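PDB 5H4E: beta 1-3 glucanase from Clostridium beijerinckii NCIMB 8052, which probably hydrolyses the beta-1,3-linkages of glucans, as a beta-1,3-glucanase domain of glycoside hydrolase family 64. Local coordinates for residues 173-178 / 340-345. Numbering follows the deposited sequence.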
loop_
_atom_site.group_PDB
_atom_site.type_symbol
_atom_site.label_atom_id
_atom_site.label_comp_id
_atom_site.label_asym_id
_atom_site.label_seq_id
_atom_site.Cartn_x
_atom_site.Cartn_y
_atom_site.Cartn_z
ATOM N N ASN A 173 11.369 6.316 17.891
ATOM C CA ASN A 173 10.352 5.402 18.399
ATOM C C ASN A 173 8.975 5.919 18.016
ATOM O O ASN A 173 8.440 6.809 18.679
ATOM C CB ASN A 173 10.471 5.240 19.928
ATOM C CG ASN A 173 9.805 3.962 20.436
ATOM O OD1 ASN A 173 8.766 3.547 19.927
ATOM N ND2 ASN A 173 10.418 3.325 21.424
ATOM N N LYS A 174 8.419 5.376 16.932
ATOM C CA LYS A 174 7.137 5.837 16.407
ATOM C C LYS A 174 6.205 4.673 16.088
ATOM O O LYS A 174 6.656 3.584 15.754
ATOM C CB LYS A 174 7.340 6.685 15.148
ATOM C CG LYS A 174 8.117 7.977 15.374
ATOM C CD LYS A 174 7.400 8.897 16.353
ATOM C CE LYS A 174 6.085 9.413 15.793
ATOM N NZ LYS A 174 5.424 10.385 16.728
ATOM N N THR A 175 4.905 4.931 16.181
ATOM C CA THR A 175 3.875 3.928 15.911
ATOM C C THR A 175 2.820 4.497 14.968
ATOM O O THR A 175 2.138 5.468 15.305
ATOM C CB THR A 175 3.193 3.447 17.216
ATOM O OG1 THR A 175 4.181 2.873 18.079
ATOM C CG2 THR A 175 2.113 2.391 16.926
ATOM N N TYR A 176 2.699 3.899 13.784
ATOM C CA TYR A 176 1.693 4.315 12.808
ATOM C C TYR A 176 0.814 3.134 12.415
ATOM O O TYR A 176 1.311 2.025 12.202
ATOM C CB TYR A 176 2.334 4.892 11.547
ATOM C CG TYR A 176 3.136 6.157 11.740
ATOM C CD1 TYR A 176 2.870 7.026 12.794
ATOM C CD2 TYR A 176 4.143 6.497 10.847
ATOM C CE1 TYR A 176 3.601 8.195 12.961
ATOM C CE2 TYR A 176 4.881 7.668 11.003
ATOM C CZ TYR A 176 4.603 8.509 12.069
ATOM O OH TYR A 176 5.323 9.672 12.247
ATOM N N GLY A 177 -0.489 3.383 12.316
ATOM C CA GLY A 177 -1.426 2.384 11.834
ATOM C C GLY A 177 -2.842 2.674 12.288
ATOM O O GLY A 177 -3.148 3.806 12.694
ATOM N N ASP A 178 -3.711 1.669 12.190
ATOM C CA ASP A 178 -5.131 1.830 12.518
ATOM C C ASP A 178 -5.365 2.039 13.998
ATOM O O ASP A 178 -4.626 1.511 14.829
ATOM C CB ASP A 178 -5.933 0.597 12.094
ATOM C CG ASP A 178 -5.681 0.202 10.661
ATOM O OD1 ASP A 178 -5.582 1.108 9.811
ATOM O OD2 ASP A 178 -5.550 -1.005 10.397
ATOM N N HIS A 340 -8.990 7.556 11.161
ATOM C CA HIS A 340 -8.908 6.473 12.145
ATOM C C HIS A 340 -7.520 5.840 12.187
ATOM O O HIS A 340 -7.350 4.652 11.950
ATOM C CB HIS A 340 -9.984 5.421 11.849
ATOM C CG HIS A 340 -11.368 5.970 11.963
ATOM N ND1 HIS A 340 -11.964 6.695 10.952
ATOM C CD2 HIS A 340 -12.236 5.989 13.002
ATOM C CE1 HIS A 340 -13.157 7.101 11.351
ATOM N NE2 HIS A 340 -13.346 6.685 12.591
ATOM N N SER A 341 -6.525 6.655 12.505
ATOM C CA SER A 341 -5.148 6.191 12.581
ATOM C C SER A 341 -4.365 7.101 13.514
ATOM O O SER A 341 -4.784 8.224 13.774
ATOM C CB SER A 341 -4.504 6.169 11.194
ATOM O OG SER A 341 -4.488 7.475 10.637
ATOM N N TYR A 342 -3.228 6.625 14.001
ATOM C CA TYR A 342 -2.374 7.452 14.847
ATOM C C TYR A 342 -1.851 8.657 14.066
ATOM O O TYR A 342 -1.276 8.496 12.982
ATOM C CB TYR A 342 -1.207 6.634 15.401
ATOM C CG TYR A 342 -1.641 5.530 16.338
ATOM C CD1 TYR A 342 -2.107 5.815 17.617
ATOM C CD2 TYR A 342 -1.571 4.194 15.946
ATOM C CE1 TYR A 342 -2.508 4.800 18.478
ATOM C CE2 TYR A 342 -1.963 3.170 16.804
ATOM C CZ TYR A 342 -2.432 3.478 18.064
ATOM O OH TYR A 342 -2.825 2.453 18.903
ATOM N N GLU A 343 -2.070 9.851 14.623
ATOM C CA GLU A 343 -1.614 11.106 14.017
ATOM C C GLU A 343 -2.125 11.296 12.597
ATOM O O GLU A 343 -1.502 12.003 11.794
ATOM C CB GLU A 343 -0.087 11.176 14.013
ATOM C CG GLU A 343 0.519 11.082 15.389
ATOM C CD GLU A 343 2.027 11.203 15.359
ATOM O OE1 GLU A 343 2.542 12.053 14.616
ATOM O OE2 GLU A 343 2.699 10.447 16.088
ATOM N N ASN A 344 -3.265 10.676 12.305
ATOM C CA ASN A 344 -3.866 10.717 10.974
ATOM C C ASN A 344 -2.935 10.285 9.838
ATOM O O ASN A 344 -3.104 10.728 8.698
ATOM C CB ASN A 344 -4.410 12.117 10.689
ATOM C CG ASN A 344 -5.766 12.346 11.331
ATOM O OD1 ASN A 344 -6.029 11.880 12.444
ATOM N ND2 ASN A 344 -6.647 13.038 10.618
ATOM N N LYS A 345 -1.984 9.405 10.153
ATOM C CA LYS A 345 -1.032 8.885 9.173
ATOM C C LYS A 345 -1.544 7.581 8.579
ATOM O O LYS A 345 -1.748 6.606 9.297
ATOM C CB LYS A 345 0.335 8.642 9.804
ATOM C CG LYS A 345 0.953 9.836 10.487
ATOM C CD LYS A 345 1.661 10.724 9.507
ATOM C CE LYS A 345 2.541 11.718 10.262
ATOM N NZ LYS A 345 3.028 12.789 9.372
HETATM O O HOH W 1 4.846 11.524 13.817
HETATM O O HOH W 2 1.928 7.938 16.658
HETATM O O HOH W 3 -0.832 6.064 11.899
HETATM O O HOH W 4 -6.076 3.570 9.317
HETATM O O HOH W 5 -4.820 0.761 17.701
#
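Asp178 and Ser341 form a single antiparallel bridge, CA to CA 4.4 Å. Tyr342 N donates to Gly177 O at 3.1 Å with an N-H...O angle of 153°, and His340 bonds through its backbone to Thr179, which makes the bridge a non-hydrogen-bonded pair. Beyond it the backbones part, and one water fills in, accepting from Gly177 N (2.7 Å) while lying close to Tyr342 O and Lys345 O. Gly177 has backbone angles at which a CB would collide with the carbonyl oxygen of Tyr176, a conformation that favours glycine. The Tyr342 ring lies alongside Thr175, its CE2 4.2 Å from Thr175 CG2, and presents an edge to Gly177 N. A second water joins Tyr342 OH to Asp178 O. Lys345 CG sits over one face of the Tyr176 ring, 4.1 Å from the centroid and 15° off the normal, a CH-pi contact; Lys345 NZ hydrogen-bonds Asp356 O. Glu343, extended beyond CG, reaches the edge of that ring with its carboxylate nearly perpendicular to it. In Lys174, bends at chi2 and chi3 turn CD and CE, and NZ bonds the syn lone pair of Glu343 OE2 at 2.8 Å, a salt bridge. Water also links OE2 to Thr175 O, and another links OE1 to Tyr176 OH. Two overlapping turns, Asn344 N to Ser341 O and Lys345 N to Tyr342 O, curl the loop after helix 332-339. This loop pairs through one isolated antiparallel bridge, with water bonds beside it, along edge strand 173-177 of a five-stranded mixed sheet, whose other side bonds strand 162-168.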